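Local coordinates for sensor protein (Geobacter sulfurreducens, PDB 3H7M) that forms the sensor domain, built like a periplasmic binding protein, of a membrane histidine kinase that probably uses ATP to phosphorylate a protein histidine, at residues A99-R104 and A162-V167; L153-G158 and L178-P183; I95-I100 and I188-Y193; K119-R124 and D140-P145. All coordinates share one frame; numbering follows the deposited sequence.

Three contacts pair strands of one mixed sheet; interaction 2 sets a helix end against the turn leading into one of its strands. Interaction 1 and interaction 3 share Ala99 and Ile100 of strand 87-103, and their centres are about 11 Å apart. Met166 N is probably hydrogen-bonded to Tyr97 O of interaction 3. Interaction 2 ties the end of helix 147-155 to the turn before strand 181-198, its centre about 9 Å from that of interaction 1. Interaction 4 lies at one edge of the sheet and joins interaction 1 through Ala121 and Val163. Interactions 3 and 4 do not touch, with nearest atoms about 7 Å apart. The sodium ion, held by Ala84, Asp88 and Gln199, lies about 12 Å from the side chain of Arg192.

Interaction 1: residues A99-R104 and A162-V167; sequences AIFARR and AVVAMV
Ala162 and Phe101 face each other as an antiparallel hydrogen-bonded pair. Phe101 N gives a nearly straight bond to Ala162 O (2.8 Å, 175° at the hydrogen). Ala162 N returns one to Phe101 O.

Val163 comes next, as a non-hydrogen-bonded pair with Ile100 on the other face of the sheet. Its CG2 leans on Ile100 CG1, a touch that is less certain because Val163 is modelled in two conformers. The CA-H of Val163 also points at Ala99 O (3.3 Å).

Val164 pairs with Ala99. Ala99 N reaches Val164 O at 3.0 Å, and Val164 N answers with a longer bond to Ala99 O. Val164 CG2 comes 3.3 Å from Phe101 CE2, and the two side chains cross at about a right angle.

Ala165 is the N-cap residue of helix 166-175. Met166 opens that helix, and its O lies in the ring plane of Phe101 at the edge, 3.9 Å from CZ. A bend at chi2 (83°) brings Met166 SD to 3.8 Å from Ala99 CB; a second bend, at chi3, keeps CE beside the same methyl (4.0 Å). An alanine at Phe101 would probably open a gap beside Val164 CG2 and leave Leu151 and Leu154 of helix 147-155 without the ring they touch.

The contact joins neighbouring strands 87-103 and 161-165 in the solute-binding-protein fold. The polar work between them is done by four backbone bonds, while the side chains meet through apolar packing.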
loop_
_atom_site.group_PDB
_atom_site.type_symbol
_atom_site.label_atom_id
_atom_site.label_comp_id
_atom_site.label_asym_id
_atom_site.label_seq_id
_atom_site.Cartn_x
_atom_site.Cartn_y
_atom_site.Cartn_z
ATOM N N ALA A 99 -4.433 3.036 11.066
ATOM C CA ALA A 99 -4.385 3.679 12.353
ATOM C C ALA A 99 -4.916 5.078 12.231
ATOM O O ALA A 99 -4.979 5.641 11.135
ATOM C CB ALA A 99 -2.967 3.702 12.860
ATOM N N ILE A 100 -5.366 5.608 13.356
ATOM C CA ILE A 100 -5.826 6.976 13.380
ATOM C C ILE A 100 -4.668 7.769 13.992
ATOM O O ILE A 100 -4.124 7.429 15.051
ATOM C CB ILE A 100 -7.078 7.156 14.237
ATOM C CG1 ILE A 100 -8.268 6.454 13.574
ATOM C CG2 ILE A 100 -7.362 8.648 14.411
ATOM C CD1 ILE A 100 -9.496 6.389 14.478
ATOM N N PHE A 101 -4.302 8.816 13.284
ATOM C CA PHE A 101 -3.218 9.711 13.651
ATOM C C PHE A 101 -3.801 11.071 14.063
ATOM O O PHE A 101 -4.821 11.519 13.511
ATOM C CB PHE A 101 -2.294 9.901 12.433
ATOM C CG PHE A 101 -1.473 8.684 12.099
ATOM C CD1 PHE A 101 -0.246 8.462 12.728
ATOM C CD2 PHE A 101 -1.929 7.750 11.169
ATOM C CE1 PHE A 101 0.510 7.338 12.438
ATOM C CE2 PHE A 101 -1.171 6.622 10.877
ATOM C CZ PHE A 101 0.051 6.418 11.514
ATOM N N ALA A 102 -3.132 11.724 15.008
ATOM C CA ALA A 102 -3.545 13.037 15.496
ATOM C C ALA A 102 -2.342 13.802 16.039
ATOM O O ALA A 102 -1.321 13.195 16.362
ATOM C CB ALA A 102 -4.571 12.871 16.612
ATOM N N ARG A 103 -2.473 15.126 16.162
ATOM C CA ARG A 103 -1.405 15.932 16.744
ATOM C C ARG A 103 -1.469 15.582 18.218
ATOM O O ARG A 103 -2.549 15.274 18.717
ATOM C CB ARG A 103 -1.646 17.419 16.511
ATOM C CG ARG A 103 -1.636 17.798 15.039
ATOM C CD ARG A 103 -1.804 19.297 14.826
ATOM N NE ARG A 103 -3.061 19.765 15.391
ATOM C CZ ARG A 103 -4.243 19.679 14.786
ATOM N NH1 ARG A 103 -4.351 19.148 13.570
ATOM N NH2 ARG A 103 -5.322 20.122 15.413
ATOM N N ARG A 104 -0.315 15.581 18.893
ATOM C CA ARG A 104 -0.212 15.235 20.317
ATOM C C ARG A 104 -1.157 15.982 21.235
ATOM O O ARG A 104 -1.785 15.393 22.114
ATOM C CB ARG A 104 1.202 15.471 20.829
ATOM C CG ARG A 104 2.159 14.403 20.446
ATOM C CD ARG A 104 3.529 14.633 21.046
ATOM N NE ARG A 104 4.427 13.572 20.613
ATOM C CZ ARG A 104 4.691 13.310 19.337
ATOM N NH1 ARG A 104 4.126 14.041 18.384
ATOM N NH2 ARG A 104 5.500 12.309 19.007
ATOM N N ALA A 162 -6.297 11.991 10.797
ATOM C CA ALA A 162 -5.943 11.378 9.527
ATOM C C ALA A 162 -5.932 9.893 9.793
ATOM O O ALA A 162 -5.586 9.453 10.894
ATOM C CB ALA A 162 -4.576 11.841 9.050
ATOM N N VAL A 163 -6.348 9.127 8.791
ATOM C CA VAL A 163 -6.374 7.670 8.879
ATOM C C VAL A 163 -5.543 7.132 7.717
ATOM O O VAL A 163 -5.877 7.348 6.551
ATOM C CB VAL A 163 -7.827 7.130 8.785
ATOM C CG1 VAL A 163 -7.811 5.633 8.484
ATOM C CG2 VAL A 163 -8.577 7.402 10.104
ATOM N N VAL A 164 -4.438 6.462 8.027
ATOM C CA VAL A 164 -3.590 5.922 6.969
ATOM C C VAL A 164 -2.964 4.663 7.485
ATOM O O VAL A 164 -3.081 4.355 8.676
ATOM C CB VAL A 164 -2.470 6.897 6.545
ATOM C CG1 VAL A 164 -3.048 8.227 6.149
ATOM C CG2 VAL A 164 -1.484 7.070 7.670
ATOM N N ALA A 165 -2.310 3.927 6.591
ATOM C CA ALA A 165 -1.691 2.683 6.994
ATOM C C ALA A 165 -0.640 2.996 8.034
ATOM O O ALA A 165 0.198 3.887 7.875
ATOM C CB ALA A 165 -1.073 1.984 5.801
ATOM N N MET A 166 -0.717 2.252 9.117
ATOM C CA MET A 166 0.181 2.398 10.225
ATOM C C MET A 166 1.675 2.504 9.885
ATOM O O MET A 166 2.336 3.520 10.171
ATOM C CB MET A 166 -0.039 1.223 11.162
ATOM C CG MET A 166 0.946 1.151 12.273
ATOM S SD MET A 166 0.448 2.233 13.587
ATOM C CE MET A 166 -0.561 1.050 14.532
ATOM N N VAL A 167 2.215 1.454 9.287
ATOM C CA VAL A 167 3.632 1.432 9.008
ATOM C C VAL A 167 4.059 2.587 8.126
ATOM O O VAL A 167 4.978 3.331 8.452
ATOM C CB VAL A 167 4.030 0.058 8.459
ATOM C CG1 VAL A 167 5.471 0.071 7.948
ATOM C CG2 VAL A 167 3.875 -0.960 9.595
#

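Interaction 2: residues L153-G158 and L178-P183; sequences LLAAGG and LTNLVP
The carboxamide of Asn180 meets Ala155 at its edge. Ala155 O lies close to the amide plane, only 11° out of it, and takes a hydrogen bond from Asn180 ND2 (3.0 Å). The bond uses a lone pair of the carbonyl, since the donor sits in the carbonyl plane with a C=O...N angle of 118°. The other amide branch, Asn180 OD1, comes 3.8 Å from Ala155 CB. Asn180 CG stands between its backbone N and carbonyl carbon (chi1 52°), and ND2 extends from there to the helix end.

Ala155 carries most of the contact from the helix side. Its CB meets Leu178 CD2 at 3.9 Å, while Leu181 CD2 comes 3.8 Å from its CA. Leu181 CD2 also reaches the helix one residue back and touches Leu154 CD2 at 3.4 Å. The Leu154 and Leu181 side chains cross obliquely there.

Both backbones turn at this point. Gly157, with positive phi, is the C' residue of a Schellman motif that ends the helix. Its N bonds to Leu154 O, and Gly158 N bonds to Leu153 O. In the other segment, Leu178 to Leu181 form a type I beta turn, which presents Leu178, Asn180 and Leu181 to the helix.

Leu154 O has a further partner in Arg103 NH1. Leu151, one turn earlier in helix 147-155, touches both Leu178 and Leu181. The contact thus fastens the C-terminal end of helix 147-155 to the turn that leads into strand 181-198, beside strand 87-103.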
loop_
_atom_site.group_PDB
_atom_site.type_symbol
_atom_site.label_atom_id
_atom_site.label_comp_id
_atom_site.label_asym_id
_atom_site.label_seq_id
_atom_site.Cartn_x
_atom_site.Cartn_y
_atom_site.Cartn_z
ATOM N N LEU A 153 -1.096 17.544 6.260
ATOM C CA LEU A 153 -2.226 18.420 6.552
ATOM C C LEU A 153 -2.551 18.322 8.024
ATOM O O LEU A 153 -2.805 19.318 8.687
ATOM C CB LEU A 153 -3.449 18.018 5.740
ATOM C CG LEU A 153 -4.650 18.941 5.972
ATOM C CD1 LEU A 153 -4.389 20.273 5.310
ATOM C CD2 LEU A 153 -5.913 18.318 5.392
ATOM N N LEU A 154 -2.547 17.113 8.546
ATOM C CA LEU A 154 -2.813 16.962 9.956
ATOM C C LEU A 154 -1.751 17.721 10.764
ATOM O O LEU A 154 -2.058 18.446 11.713
ATOM C CB LEU A 154 -2.742 15.498 10.314
ATOM C CG LEU A 154 -2.991 15.148 11.770
ATOM C CD1 LEU A 154 -4.470 15.433 12.134
ATOM C CD2 LEU A 154 -2.655 13.667 11.965
ATOM N N ALA A 155 -0.493 17.526 10.376
ATOM C CA ALA A 155 0.636 18.128 11.053
ATOM C C ALA A 155 0.522 19.641 11.017
ATOM O O ALA A 155 0.854 20.328 11.992
ATOM C CB ALA A 155 1.917 17.687 10.399
ATOM N N ALA A 156 0.028 20.135 9.888
ATOM C CA ALA A 156 -0.155 21.553 9.652
ATOM C C ALA A 156 -1.423 22.137 10.260
ATOM O O ALA A 156 -1.781 23.278 9.958
ATOM C CB ALA A 156 -0.152 21.817 8.154
ATOM N N GLY A 157 -2.106 21.365 11.098
ATOM C CA GLY A 157 -3.346 21.838 11.696
ATOM C C GLY A 157 -4.409 22.119 10.641
ATOM O O GLY A 157 -5.318 22.904 10.872
ATOM N N GLY A 158 -4.278 21.472 9.483
ATOM C CA GLY A 158 -5.206 21.633 8.375
ATOM C C GLY A 158 -6.417 20.697 8.361
ATOM O O GLY A 158 -7.240 20.781 7.449
ATOM N N LEU A 178 7.351 14.883 10.873
ATOM C CA LEU A 178 6.067 15.353 11.392
ATOM C C LEU A 178 6.032 14.918 12.837
ATOM O O LEU A 178 5.228 14.065 13.223
ATOM C CB LEU A 178 4.948 14.679 10.641
ATOM C CG LEU A 178 5.137 14.861 9.145
ATOM C CD1 LEU A 178 3.940 14.242 8.433
ATOM C CD2 LEU A 178 5.256 16.342 8.823
ATOM N N THR A 179 6.887 15.528 13.646
ATOM C CA THR A 179 7.014 15.105 15.030
ATOM C C THR A 179 5.942 15.505 16.023
ATOM O O THR A 179 6.075 15.214 17.211
ATOM C CB THR A 179 8.408 15.469 15.581
ATOM O OG1 THR A 179 8.567 16.898 15.621
ATOM C CG2 THR A 179 9.485 14.867 14.687
ATOM N N ASN A 180 4.882 16.156 15.554
ATOM C CA ASN A 180 3.777 16.491 16.444
ATOM C C ASN A 180 2.677 15.427 16.246
ATOM O O ASN A 180 1.644 15.475 16.914
ATOM C CB ASN A 180 3.226 17.907 16.142
ATOM C CG ASN A 180 2.880 18.099 14.688
ATOM O OD1 ASN A 180 3.525 17.517 13.821
ATOM N ND2 ASN A 180 1.865 18.924 14.401
ATOM N N LEU A 181 2.898 14.464 15.343
ATOM C CA LEU A 181 1.887 13.411 15.093
ATOM C C LEU A 181 2.116 12.142 15.893
ATOM O O LEU A 181 3.247 11.715 16.085
ATOM C CB LEU A 181 1.827 13.018 13.603
ATOM C CG LEU A 181 1.603 14.150 12.595
ATOM C CD1 LEU A 181 1.504 13.635 11.196
ATOM C CD2 LEU A 181 0.339 14.901 12.978
ATOM N N VAL A 182 1.030 11.546 16.369
ATOM C CA VAL A 182 1.091 10.283 17.110
ATOM C C VAL A 182 -0.055 9.443 16.601
ATOM O O VAL A 182 -1.083 9.963 16.154
ATOM C CB VAL A 182 0.853 10.431 18.636
ATOM C CG1 VAL A 182 2.023 11.112 19.287
ATOM C CG2 VAL A 182 -0.438 11.211 18.888
ATOM N N PRO A 183 0.120 8.129 16.621
ATOM C CA PRO A 183 -0.949 7.239 16.161
ATOM C C PRO A 183 -1.779 6.984 17.399
ATOM O O PRO A 183 -1.258 6.426 18.362
ATOM C CB PRO A 183 -0.194 5.988 15.731
ATOM C CG PRO A 183 0.998 5.958 16.682
ATOM C CD PRO A 183 1.407 7.421 16.758
#

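Interaction 3: residues I95-I100 and I188-Y193; sequences IVYHAI and IAAQRY
Val96 and Tyr193 meet in an antiparallel strand pair broken by a beta bulge. Both long strands, 87-103 and 181-198, run on through the sheet, consistent with the crossing strands that link the lobes of class II binding proteins. Val96 CG2 packs obliquely on Tyr193 CB at 3.6 Å. Ile95 CG2 lies 3.9 Å from Ala190 CB, and Tyr97 CE1 approaches the same Ala190 CB at 3.5 Å. Further along, Ile100 CG1 and Ile188 CD1 meet at 4.0 Å. The hydroxyl of Tyr193 is hydrogen-bonded to Asn37 ND2.

The backbone bonds flank this packing. Val96 pairs with Gln191 through two bonds. The register then shifts by one residue, and His98 pairs with Ile188, where the return bond from Ile188 N is weak.

The chain turns a corner at Ala189, and its O accepts a hydrogen bond from His98 ND1. The same oxygen takes a weak bond from Gln191 NE2. Gln191 CG lies in the His98 ring plane, at the edge, 3.7 Å from CE1. An alanine in place of His98 would probably leave Ala189 O without this imidazole donor and open a gap beside Gln191 CG. His98 ND1 is 3.1 Å from Ala189 O, which stands 17° out of the ring plane.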
loop_
_atom_site.group_PDB
_atom_site.type_symbol
_atom_site.label_atom_id
_atom_site.label_comp_id
_atom_site.label_asym_id
_atom_site.label_seq_id
_atom_site.Cartn_x
_atom_site.Cartn_y
_atom_site.Cartn_z
ATOM N N ILE A 95 0.255 -8.118 5.630
ATOM C CA ILE A 95 -1.002 -7.605 6.173
ATOM C C ILE A 95 -0.772 -6.155 6.610
ATOM O O ILE A 95 0.119 -5.867 7.406
ATOM C CB ILE A 95 -1.456 -8.402 7.397
ATOM C CG1 ILE A 95 -1.593 -9.875 7.025
ATOM C CG2 ILE A 95 -2.782 -7.855 7.896
ATOM C CD1 ILE A 95 -2.555 -10.119 5.897
ATOM N N VAL A 96 -1.580 -5.255 6.074
ATOM C CA VAL A 96 -1.485 -3.834 6.370
ATOM C C VAL A 96 -2.568 -3.324 7.326
ATOM O O VAL A 96 -3.743 -3.270 6.975
ATOM C CB VAL A 96 -1.598 -3.016 5.076
ATOM C CG1 VAL A 96 -1.478 -1.527 5.380
ATOM C CG2 VAL A 96 -0.530 -3.445 4.116
ATOM N N TYR A 97 -2.174 -2.951 8.531
ATOM C CA TYR A 97 -3.114 -2.408 9.506
ATOM C C TYR A 97 -3.222 -0.914 9.284
ATOM O O TYR A 97 -2.343 -0.309 8.682
ATOM C CB TYR A 97 -2.605 -2.615 10.915
ATOM C CG TYR A 97 -2.850 -3.977 11.482
ATOM C CD1 TYR A 97 -4.109 -4.336 11.967
ATOM C CD2 TYR A 97 -1.809 -4.893 11.602
ATOM C CE1 TYR A 97 -4.321 -5.576 12.572
ATOM C CE2 TYR A 97 -2.011 -6.135 12.199
ATOM C CZ TYR A 97 -3.264 -6.468 12.685
ATOM O OH TYR A 97 -3.447 -7.681 13.300
ATOM N N HIS A 98 -4.310 -0.320 9.751
ATOM C CA HIS A 98 -4.466 1.123 9.634
ATOM C C HIS A 98 -4.405 1.722 11.017
ATOM O O HIS A 98 -4.338 1.023 12.028
ATOM C CB HIS A 98 -5.792 1.517 9.016
ATOM C CG HIS A 98 -5.840 1.357 7.537
ATOM N ND1 HIS A 98 -6.028 0.137 6.930
ATOM C CD2 HIS A 98 -5.723 2.266 6.542
ATOM C CE1 HIS A 98 -6.028 0.301 5.617
ATOM N NE2 HIS A 98 -5.845 1.583 5.356
ATOM N N ALA A 99 -4.433 3.036 11.066
ATOM C CA ALA A 99 -4.385 3.679 12.353
ATOM C C ALA A 99 -4.916 5.078 12.231
ATOM O O ALA A 99 -4.979 5.641 11.135
ATOM C CB ALA A 99 -2.967 3.702 12.860
ATOM N N ILE A 100 -5.366 5.608 13.356
ATOM C CA ILE A 100 -5.826 6.976 13.380
ATOM C C ILE A 100 -4.668 7.769 13.992
ATOM O O ILE A 100 -4.124 7.429 15.051
ATOM C CB ILE A 100 -7.078 7.156 14.237
ATOM C CG1 ILE A 100 -8.268 6.454 13.574
ATOM C CG2 ILE A 100 -7.362 8.648 14.411
ATOM C CD1 ILE A 100 -9.496 6.389 14.478
ATOM N N ILE A 188 -6.500 -1.020 13.714
ATOM C CA ILE A 188 -7.864 -1.127 13.246
ATOM C C ILE A 188 -7.871 -1.326 11.730
ATOM O O ILE A 188 -7.042 -0.768 11.018
ATOM C CB ILE A 188 -8.712 0.122 13.619
ATOM C CG1 ILE A 188 -8.241 1.353 12.849
ATOM C CG2 ILE A 188 -8.627 0.379 15.116
ATOM C CD1 ILE A 188 -9.128 2.570 13.067
ATOM N N ALA A 189 -8.794 -2.161 11.258
ATOM C CA ALA A 189 -8.981 -2.471 9.830
ATOM C C ALA A 189 -7.793 -3.067 9.058
ATOM O O ALA A 189 -7.276 -2.416 8.155
ATOM C CB ALA A 189 -9.494 -1.217 9.092
ATOM N N ALA A 190 -7.393 -4.298 9.394
ATOM C CA ALA A 190 -6.276 -4.989 8.722
ATOM C C ALA A 190 -6.558 -5.370 7.257
ATOM O O ALA A 190 -7.656 -5.781 6.918
ATOM C CB ALA A 190 -5.889 -6.234 9.507
ATOM N N GLN A 191 -5.556 -5.244 6.394
ATOM C CA GLN A 191 -5.729 -5.561 4.977
ATOM C C GLN A 191 -4.776 -6.633 4.465
ATOM O O GLN A 191 -3.654 -6.774 4.970
ATOM C CB GLN A 191 -5.534 -4.303 4.139
ATOM C CG GLN A 191 -6.454 -3.180 4.520
ATOM C CD GLN A 191 -7.894 -3.573 4.351
ATOM O OE1 GLN A 191 -8.346 -3.847 3.236
ATOM N NE2 GLN A 191 -8.630 -3.618 5.457
ATOM N N ARG A 192 -5.228 -7.390 3.464
ATOM C CA ARG A 192 -4.402 -8.440 2.857
ATOM C C ARG A 192 -3.818 -7.741 1.647
ATOM O O ARG A 192 -4.547 -7.352 0.740
ATOM C CB ARG A 192 -5.264 -9.630 2.443
ATOM C CG ARG A 192 -6.216 -10.101 3.533
ATOM C CD ARG A 192 -6.821 -11.454 3.199
ATOM N NE ARG A 192 -5.969 -12.554 3.652
ATOM C CZ ARG A 192 -5.984 -13.771 3.123
ATOM N NH1 ARG A 192 -6.807 -14.037 2.117
ATOM N NH2 ARG A 192 -5.174 -14.716 3.594
ATOM N N TYR A 193 -2.499 -7.587 1.642
ATOM C CA TYR A 193 -1.777 -6.835 0.598
ATOM C C TYR A 193 -0.822 -7.716 -0.237
ATOM O O TYR A 193 0.004 -8.464 0.314
ATOM C CB TYR A 193 -1.007 -5.717 1.333
ATOM C CG TYR A 193 -0.320 -4.664 0.516
ATOM C CD1 TYR A 193 -1.004 -3.516 0.096
ATOM C CD2 TYR A 193 1.056 -4.751 0.267
ATOM C CE1 TYR A 193 -0.323 -2.471 -0.548
ATOM C CE2 TYR A 193 1.757 -3.704 -0.366
ATOM C CZ TYR A 193 1.064 -2.579 -0.772
ATOM O OH TYR A 193 1.761 -1.589 -1.433
#

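Interaction 4: residues K119-R124 and D140-P145; sequences KVALHR and DLVLTP
Arg124 folds its side chain over Leu143 just past the end of strand 120-123. Its CB starts close to Thr144 O, at 3.1 Å. CG stands anti to the backbone N, and a bend at chi2 (52°) turns CD back onto Leu143. There CD meets Leu143 CD1 at 3.4 Å, and NE and CZ follow over the same methyl. That methyl lies 3.1 Å above one face of the guanidinium, offset toward the rim. At the tip, NH1 passes close to Leu143 CB. The two side chains cross at about a right angle.

Leu143 has a second neighbour in Leu122. Their side chains lie side by side and point the same way, with CD1 of Leu122 3.8 Å from CD2 of Leu143. On the opposite face Ala121 CB touches Val142 CG1 at 3.4 Å, and helix 147-155 adds Ala150.

His123 turns its ring edge to the second strand. Thr144 O lies in the ring plane, and NE2 makes a weak bond to Pro145 O (3.0 Å). The hydroxyl of Thr144, OG1, is hydrogen-bonded to Thr146 O.

The two strands run parallel and belong to a beta-alpha-beta unit with helix 127-133. Five backbone bonds run from Val120 N to Arg124 N, the last reaching Thr144 O at 2.8 Å. Regular main-chain bonding thus sets the pairing, while apolar branches meet on both faces and the arginine covers Leu143 with its flat, charged end.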
loop_
_atom_site.group_PDB
_atom_site.type_symbol
_atom_site.label_atom_id
_atom_site.label_comp_id
_atom_site.label_asym_id
_atom_site.label_seq_id
_atom_site.Cartn_x
_atom_site.Cartn_y
_atom_site.Cartn_z
ATOM N N LYS A 119 -13.049 16.579 10.916
ATOM C CA LYS A 119 -12.406 16.680 9.615
ATOM C C LYS A 119 -11.312 15.609 9.566
ATOM O O LYS A 119 -10.488 15.509 10.476
ATOM C CB LYS A 119 -11.840 18.087 9.442
ATOM C CG LYS A 119 -11.529 18.448 8.011
ATOM C CD LYS A 119 -10.852 19.810 7.909
ATOM C CE LYS A 119 -10.690 20.222 6.447
ATOM N NZ LYS A 119 -10.105 21.582 6.292
ATOM N N VAL A 120 -11.315 14.809 8.502
ATOM C CA VAL A 120 -10.379 13.699 8.372
ATOM C C VAL A 120 -9.695 13.553 7.027
ATOM O O VAL A 120 -10.361 13.513 5.987
ATOM C CB VAL A 120 -11.088 12.396 8.640
ATOM C CG1 VAL A 120 -10.137 11.241 8.428
ATOM C CG2 VAL A 120 -11.661 12.409 10.050
ATOM N N ALA A 121 -8.365 13.453 7.040
ATOM C CA ALA A 121 -7.649 13.285 5.787
ATOM C C ALA A 121 -7.322 11.813 5.560
ATOM O O ALA A 121 -7.152 11.031 6.517
ATOM C CB ALA A 121 -6.362 14.109 5.799
ATOM N N LEU A 122 -7.239 11.421 4.294
ATOM C CA LEU A 122 -6.891 10.042 3.983
ATOM C C LEU A 122 -6.626 9.835 2.522
ATOM O O LEU A 122 -6.995 10.655 1.679
ATOM C CB LEU A 122 -7.949 9.061 4.487
ATOM C CG LEU A 122 -9.400 9.216 4.061
ATOM C CD1 LEU A 122 -9.540 9.036 2.546
ATOM C CD2 LEU A 122 -10.210 8.164 4.809
ATOM N N HIS A 123 -5.974 8.723 2.231
ATOM C CA HIS A 123 -5.563 8.419 0.882
ATOM C C HIS A 123 -6.685 8.320 -0.124
ATOM O O HIS A 123 -7.652 7.590 0.075
ATOM C CB HIS A 123 -4.737 7.138 0.873
ATOM C CG HIS A 123 -3.829 7.039 -0.305
ATOM N ND1 HIS A 123 -3.062 5.926 -0.563
ATOM C CD2 HIS A 123 -3.581 7.914 -1.310
ATOM C CE1 HIS A 123 -2.383 6.118 -1.680
ATOM N NE2 HIS A 123 -2.680 7.317 -2.153
ATOM N N ARG A 124 -6.522 9.062 -1.214
ATOM C CA ARG A 124 -7.489 9.122 -2.308
ATOM C C ARG A 124 -7.882 7.777 -2.925
ATOM O O ARG A 124 -7.190 7.263 -3.805
ATOM C CB ARG A 124 -6.942 10.025 -3.409
ATOM C CG ARG A 124 -7.916 10.284 -4.532
ATOM C CD ARG A 124 -9.221 10.765 -3.958
ATOM N NE ARG A 124 -10.042 11.424 -4.964
ATOM C CZ ARG A 124 -10.161 12.741 -5.083
ATOM N NH1 ARG A 124 -9.511 13.550 -4.254
ATOM N NH2 ARG A 124 -10.932 13.246 -6.037
ATOM N N ASP A 140 -17.324 14.955 5.793
ATOM C CA ASP A 140 -16.286 15.391 6.711
ATOM C C ASP A 140 -14.904 14.859 6.383
ATOM O O ASP A 140 -14.119 14.633 7.304
ATOM C CB ASP A 140 -16.630 14.944 8.128
ATOM C CG ASP A 140 -17.635 15.842 8.797
ATOM O OD1 ASP A 140 -18.222 15.410 9.814
ATOM O OD2 ASP A 140 -17.825 16.981 8.320
ATOM N N LEU A 141 -14.581 14.654 5.110
ATOM C CA LEU A 141 -13.262 14.129 4.825
ATOM C C LEU A 141 -12.546 14.628 3.577
ATOM O O LEU A 141 -13.124 14.726 2.494
ATOM C CB LEU A 141 -13.305 12.603 4.858
ATOM C CG LEU A 141 -14.062 11.782 3.826
ATOM C CD1 LEU A 141 -13.309 11.811 2.508
ATOM C CD2 LEU A 141 -14.173 10.348 4.322
ATOM N N VAL A 142 -11.263 14.941 3.759
ATOM C CA VAL A 142 -10.399 15.466 2.705
ATOM C C VAL A 142 -9.557 14.361 2.071
ATOM O O VAL A 142 -8.960 13.536 2.766
ATOM C CB VAL A 142 -9.489 16.584 3.292
ATOM C CG1 VAL A 142 -8.829 16.080 4.550
ATOM C CG2 VAL A 142 -8.446 17.032 2.272
ATOM N N LEU A 143 -9.515 14.360 0.743
ATOM C CA LEU A 143 -8.796 13.341 -0.010
ATOM C C LEU A 143 -7.450 13.808 -0.511
ATOM O O LEU A 143 -7.346 14.834 -1.179
ATOM C CB LEU A 143 -9.635 12.887 -1.210
ATOM C CG LEU A 143 -11.098 12.560 -0.909
ATOM C CD1 LEU A 143 -11.799 12.108 -2.185
ATOM C CD2 LEU A 143 -11.161 11.483 0.170
ATOM N N THR A 144 -6.423 13.017 -0.237
ATOM C CA THR A 144 -5.082 13.384 -0.656
ATOM C C THR A 144 -4.443 12.360 -1.596
ATOM O O THR A 144 -4.715 11.158 -1.521
ATOM C CB THR A 144 -4.178 13.559 0.565
ATOM O OG1 THR A 144 -3.681 12.281 0.972
ATOM C CG2 THR A 144 -4.975 14.165 1.733
ATOM N N PRO A 145 -3.578 12.835 -2.496
ATOM C CA PRO A 145 -2.861 12.026 -3.485
ATOM C C PRO A 145 -1.983 10.958 -2.836
ATOM O O PRO A 145 -1.741 9.904 -3.415
ATOM C CB PRO A 145 -2.035 13.060 -4.234
ATOM C CG PRO A 145 -2.823 14.325 -4.067
ATOM C CD PRO A 145 -3.253 14.261 -2.644
#